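Local atomic coordinates of response regulator receiver domain protein (CheY) (Rhodospirillum rubrum, PDB entry 3HEB), a protein that probably accepts a phosphoryl group and relays the signal in a two-component pathway, as other CheY-like receiver domains do. Residues K79-K82 with H86-R89; L43-G48 with A57-L62. All coordinates share one frame; numbering follows the deposited sequence.

Contact 1. Residues K79-K82 with H86-R89; sequences KLVK and HTRR
Thr87 bonds to Val81, and Lys82 to Arg88, across the turn that follows helix 74-83 in this receiver domain, the alternating beta/alpha fold of CheY, where the chain reverses before entering strand 92-96. The two hydrogen bonds run in opposite senses. From the loop, Thr87 OG1 donates to Val81 O in the last turn of the helix at 2.7 Å, arriving in the carbonyl plane on a lone pair, at 119° to the C=O. The hydroxyl can reach because OG1 sits between the backbone N and the carbonyl carbon of Thr87 (chi1 59°). From the helix, Lys82 NZ donates to Arg88 O, also at 2.7 Å but more nearly end-on, 156° at the carbonyl, and somewhat tilted from its plane. The lysine chain is bent at chi2, which brings its ammonium back to the loop, and NZ grips Ser90 O as well. A methionine here would probably leave the carbonyls of Arg88 and Ser90 without their charged donor and the loop less firmly tied to the helix.

Packing between the bonds is slight: Val81, buried against Val92, has its CG1 3.3 Å from Thr87 O and 3.9 Å from Thr87 CB. The arginines send their charges outward: Arg88 pairs with Glu145, while Arg89 forms a salt bridge to Asp109 of the second subunit, so this loop also takes part in the dimer. What Arg88 gives to the helix is the root of its side chain, CB standing 3.4 Å from Val81 O and the same distance from Lys82 O.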
loop_
_atom_site.group_PDB
_atom_site.type_symbol
_atom_site.label_atom_id
_atom_site.label_comp_id
_atom_site.label_asym_id
_atom_site.label_seq_id
_atom_site.Cartn_x
_atom_site.Cartn_y
_atom_site.Cartn_z
ATOM N N LYS A 79 -7.659 -3.346 12.826
ATOM C CA LYS A 79 -8.181 -4.701 12.924
ATOM C C LYS A 79 -9.652 -4.752 12.554
ATOM O O LYS A 79 -10.082 -5.643 11.828
ATOM C CB LYS A 79 -7.987 -5.251 14.341
ATOM C CG LYS A 79 -8.655 -6.600 14.566
ATOM C CD LYS A 79 -8.236 -7.257 15.885
ATOM C CE LYS A 79 -6.814 -7.812 15.802
ATOM N NZ LYS A 79 -6.349 -8.498 17.053
ATOM N N LEU A 80 -10.418 -3.790 13.058
ATOM C CA LEU A 80 -11.855 -3.725 12.792
ATOM C C LEU A 80 -12.185 -3.405 11.344
ATOM O O LEU A 80 -13.138 -3.943 10.789
ATOM C CB LEU A 80 -12.507 -2.679 13.697
ATOM C CG LEU A 80 -12.435 -2.921 15.207
ATOM C CD1 LEU A 80 -13.191 -1.817 15.925
ATOM C CD2 LEU A 80 -13.044 -4.281 15.554
ATOM N N VAL A 81 -11.396 -2.519 10.743
ATOM C CA VAL A 81 -11.594 -2.104 9.357
ATOM C C VAL A 81 -11.303 -3.223 8.371
ATOM O O VAL A 81 -12.037 -3.399 7.395
ATOM C CB VAL A 81 -10.673 -0.910 8.992
ATOM C CG1 VAL A 81 -10.782 -0.601 7.497
ATOM C CG2 VAL A 81 -11.047 0.307 9.813
ATOM N N LYS A 82 -10.235 -3.974 8.638
ATOM C CA LYS A 82 -9.809 -5.064 7.767
ATOM C C LYS A 82 -10.529 -6.391 7.951
ATOM O O LYS A 82 -10.285 -7.337 7.199
ATOM C CB LYS A 82 -8.293 -5.282 7.896
ATOM C CG LYS A 82 -7.447 -4.180 7.265
ATOM C CD LYS A 82 -7.747 -4.027 5.770
ATOM C CE LYS A 82 -7.021 -2.827 5.173
ATOM N NZ LYS A 82 -7.352 -2.627 3.726
ATOM N N HIS A 86 -17.549 -4.352 4.487
ATOM C CA HIS A 86 -17.731 -3.062 3.822
ATOM C C HIS A 86 -16.660 -2.007 4.075
ATOM O O HIS A 86 -16.850 -0.845 3.716
ATOM C CB HIS A 86 -19.107 -2.470 4.168
ATOM C CG HIS A 86 -20.228 -3.455 4.074
ATOM N ND1 HIS A 86 -20.695 -4.161 5.156
ATOM C CD2 HIS A 86 -20.964 -3.877 3.007
ATOM C CE1 HIS A 86 -21.667 -4.978 4.774
ATOM N NE2 HIS A 86 -21.841 -4.817 3.471
ATOM N N THR A 87 -15.539 -2.400 4.674
ATOM C CA THR A 87 -14.462 -1.452 4.953
ATOM C C THR A 87 -13.074 -2.030 4.713
ATOM O O THR A 87 -12.112 -1.290 4.533
ATOM C CB THR A 87 -14.501 -0.962 6.411
ATOM O OG1 THR A 87 -14.376 -2.089 7.292
ATOM C CG2 THR A 87 -15.790 -0.220 6.701
ATOM N N ARG A 88 -12.968 -3.351 4.717
ATOM C CA ARG A 88 -11.676 -3.998 4.533
ATOM C C ARG A 88 -10.974 -3.711 3.216
ATOM O O ARG A 88 -9.750 -3.643 3.170
ATOM C CB ARG A 88 -11.812 -5.512 4.714
ATOM C CG ARG A 88 -12.732 -6.195 3.720
ATOM C CD ARG A 88 -12.828 -7.668 4.052
ATOM N NE ARG A 88 -13.804 -8.367 3.228
ATOM C CZ ARG A 88 -14.217 -9.605 3.469
ATOM N NH1 ARG A 88 -13.727 -10.275 4.503
ATOM N NH2 ARG A 88 -15.141 -10.163 2.696
ATOM N N ARG A 89 -11.739 -3.544 2.146
ATOM C CA ARG A 89 -11.142 -3.281 0.846
ATOM C C ARG A 89 -10.549 -1.876 0.795
ATOM O O ARG A 89 -9.835 -1.528 -0.144
ATOM C CB ARG A 89 -12.185 -3.454 -0.254
ATOM C CG ARG A 89 -11.598 -3.514 -1.652
ATOM C CD ARG A 89 -12.691 -3.728 -2.678
ATOM N NE ARG A 89 -13.279 -5.061 -2.581
ATOM C CZ ARG A 89 -14.452 -5.388 -3.109
ATOM N NH1 ARG A 89 -15.158 -4.479 -3.763
ATOM N NH2 ARG A 89 -14.917 -6.620 -2.995
#

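Contact 2. Residues L43-G48 with A57-L62; sequences LNYLFG and AGRAQL
Arg59 lays its guanidinium over one face of the Tyr45 ring, a nearly parallel stack with centres 4.2 Å apart and planes 21° from each other. It joins the end of helix 39-47 to the loop that runs into strand 61-65 of the receiver domain's parallel sheet. The overlap is offset: NH1 hovers over the ring near CZ, 3.3 Å from it, while Tyr45 OH projects beneath the middle of the guanidinium. An extended chain from CG to NE gives Arg59 the length to get there, and Tyr45 swings its ring out with CG opposite the backbone N (chi1 169°).

The same NH1 also donates to the backbone Tyr45 O at 3.3 Å, a long bond that comes in well above the carbonyl plane. A water at the edge of the guanidinium donates to that oxygen too, at 3.1 Å, and accepts a weak bond from NH2. Beyond the stack, the Tyr45 ring meets that of Phe36 and touches Val8.

Gln61, on the strand, runs alongside the tyrosine in the opposite direction, its amide turned 50° from the ring and OE1 coming obliquely within 4.1 Å of CE2. Leu46 CD1 lies against both ends of the amide, 3.9 Å from NE2 and 4.0 Å from OE1. NE2 makes a weak bond to Ser90 OG, whereas OE1 is buried with no partner in the model. Arg59 thus treats one tyrosine as both a pi surface and a carbonyl acceptor, so its charge is probably steadied in part by cation-pi attraction and the long bond to the carbonyl.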
loop_
_atom_site.group_PDB
_atom_site.type_symbol
_atom_site.label_atom_id
_atom_site.label_comp_id
_atom_site.label_asym_id
_atom_site.label_seq_id
_atom_site.Cartn_x
_atom_site.Cartn_y
_atom_site.Cartn_z
ATOM N N LEU A 43 -14.523 5.522 14.176
ATOM C CA LEU A 43 -15.173 4.232 13.990
ATOM C C LEU A 43 -16.669 4.454 13.751
ATOM O O LEU A 43 -17.308 3.705 13.012
ATOM C CB LEU A 43 -14.968 3.334 15.214
ATOM C CG LEU A 43 -13.555 2.792 15.440
ATOM C CD1 LEU A 43 -13.490 2.087 16.789
ATOM C CD2 LEU A 43 -13.182 1.828 14.322
ATOM N N ASN A 44 -17.222 5.486 14.383
ATOM C CA ASN A 44 -18.636 5.815 14.211
ATOM C C ASN A 44 -18.960 6.061 12.736
ATOM O O ASN A 44 -19.911 5.502 12.185
ATOM C CB ASN A 44 -18.994 7.065 15.004
ATOM C CG ASN A 44 -20.325 7.639 14.589
ATOM O OD1 ASN A 44 -21.365 7.005 14.765
ATOM N ND2 ASN A 44 -20.303 8.840 14.014
ATOM N N TYR A 45 -18.156 6.915 12.110
ATOM C CA TYR A 45 -18.321 7.267 10.706
ATOM C C TYR A 45 -18.170 6.057 9.788
ATOM O O TYR A 45 -18.962 5.847 8.873
ATOM C CB TYR A 45 -17.283 8.327 10.325
ATOM C CG TYR A 45 -17.188 8.580 8.837
ATOM C CD1 TYR A 45 -18.214 9.249 8.158
ATOM C CD2 TYR A 45 -16.096 8.119 8.099
ATOM C CE1 TYR A 45 -18.160 9.450 6.787
ATOM C CE2 TYR A 45 -16.029 8.315 6.717
ATOM C CZ TYR A 45 -17.069 8.980 6.067
ATOM O OH TYR A 45 -17.027 9.165 4.705
ATOM N N LEU A 46 -17.138 5.263 10.052
ATOM C CA LEU A 46 -16.826 4.082 9.263
ATOM C C LEU A 46 -17.803 2.919 9.405
ATOM O O LEU A 46 -18.091 2.223 8.428
ATOM C CB LEU A 46 -15.424 3.599 9.629
ATOM C CG LEU A 46 -14.234 3.850 8.692
ATOM C CD1 LEU A 46 -14.475 5.044 7.788
ATOM C CD2 LEU A 46 -12.978 4.031 9.548
ATOM N N PHE A 47 -18.306 2.699 10.616
ATOM C CA PHE A 47 -19.214 1.586 10.855
ATOM C C PHE A 47 -20.671 1.965 11.099
ATOM O O PHE A 47 -21.563 1.121 10.976
ATOM C CB PHE A 47 -18.690 0.734 12.018
ATOM C CG PHE A 47 -17.348 0.119 11.752
ATOM C CD1 PHE A 47 -16.182 0.734 12.200
ATOM C CD2 PHE A 47 -17.248 -1.059 11.008
ATOM C CE1 PHE A 47 -14.934 0.184 11.908
ATOM C CE2 PHE A 47 -16.003 -1.620 10.708
ATOM C CZ PHE A 47 -14.846 -0.997 11.158
ATOM N N GLY A 48 -20.912 3.229 11.432
ATOM C CA GLY A 48 -22.272 3.678 11.679
ATOM C C GLY A 48 -22.716 3.413 13.103
ATOM O O GLY A 48 -22.000 2.778 13.878
ATOM N N ALA A 57 -20.362 0.586 2.918
ATOM C CA ALA A 57 -20.614 -0.225 1.725
ATOM C C ALA A 57 -20.590 0.567 0.416
ATOM O O ALA A 57 -21.372 1.509 0.216
ATOM C CB ALA A 57 -21.945 -0.931 1.864
ATOM N N GLY A 58 -19.693 0.184 -0.483
ATOM C CA GLY A 58 -19.597 0.866 -1.765
ATOM C C GLY A 58 -18.811 2.165 -1.745
ATOM O O GLY A 58 -18.735 2.868 -2.757
ATOM N N ARG A 59 -18.230 2.501 -0.601
ATOM C CA ARG A 59 -17.447 3.721 -0.501
ATOM C C ARG A 59 -16.027 3.517 -1.008
ATOM O O ARG A 59 -15.444 2.431 -0.882
ATOM C CB ARG A 59 -17.367 4.210 0.941
ATOM C CG ARG A 59 -18.582 4.945 1.459
ATOM C CD ARG A 59 -18.343 5.321 2.921
ATOM N NE ARG A 59 -19.383 6.183 3.470
ATOM C CZ ARG A 59 -19.456 6.538 4.750
ATOM N NH1 ARG A 59 -18.546 6.096 5.620
ATOM N NH2 ARG A 59 -20.431 7.344 5.159
ATOM N N ALA A 60 -15.477 4.578 -1.581
ATOM C CA ALA A 60 -14.118 4.555 -2.081
ATOM C C ALA A 60 -13.406 5.520 -1.155
ATOM O O ALA A 60 -13.554 6.731 -1.290
ATOM C CB ALA A 60 -14.069 5.049 -3.527
ATOM N N GLN A 61 -12.638 4.985 -0.213
ATOM C CA GLN A 61 -11.945 5.818 0.764
ATOM C C GLN A 61 -10.565 5.298 1.158
ATOM O O GLN A 61 -10.341 4.097 1.227
ATOM C CB GLN A 61 -12.816 5.918 2.015
ATOM C CG GLN A 61 -13.304 4.547 2.456
ATOM C CD GLN A 61 -14.277 4.588 3.600
ATOM O OE1 GLN A 61 -14.862 5.624 3.890
ATOM N NE2 GLN A 61 -14.472 3.442 4.248
ATOM N N LEU A 62 -9.646 6.225 1.410
ATOM C CA LEU A 62 -8.295 5.886 1.847
ATOM C C LEU A 62 -8.248 6.394 3.285
ATOM O O LEU A 62 -8.741 7.483 3.573
ATOM C CB LEU A 62 -7.233 6.622 1.016
ATOM C CG LEU A 62 -5.808 6.517 1.592
ATOM C CD1 LEU A 62 -5.035 5.428 0.866
ATOM C CD2 LEU A 62 -5.085 7.821 1.439
HETATM O O HOH W 1 -21.213 7.912 8.501
#

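Overall arrangement
Both contacts are partly buried and sit side by side, centres 9 Å apart, where strands 61-65 and 92-96 begin; the predicted phosphorylation site, Asp66, follows the far end of strand 61-65. In each the inner residues are buried (Val81 and Thr87; Leu46 and Gln61) and the arginines partly exposed, but only contact 1 reaches the second subunit. Contact 1 folds the end of helix 74-83 onto its own following loop and rests on bonds to backbone carbonyls; contact 2 brings helix 39-47 to strand 61-65, mainly through a stack. Phe47 CZ lies 3.4 Å from Leu80 O, and Ser90 links the two, its backbone O taken by Lys82 and its OG weakly by Gln61.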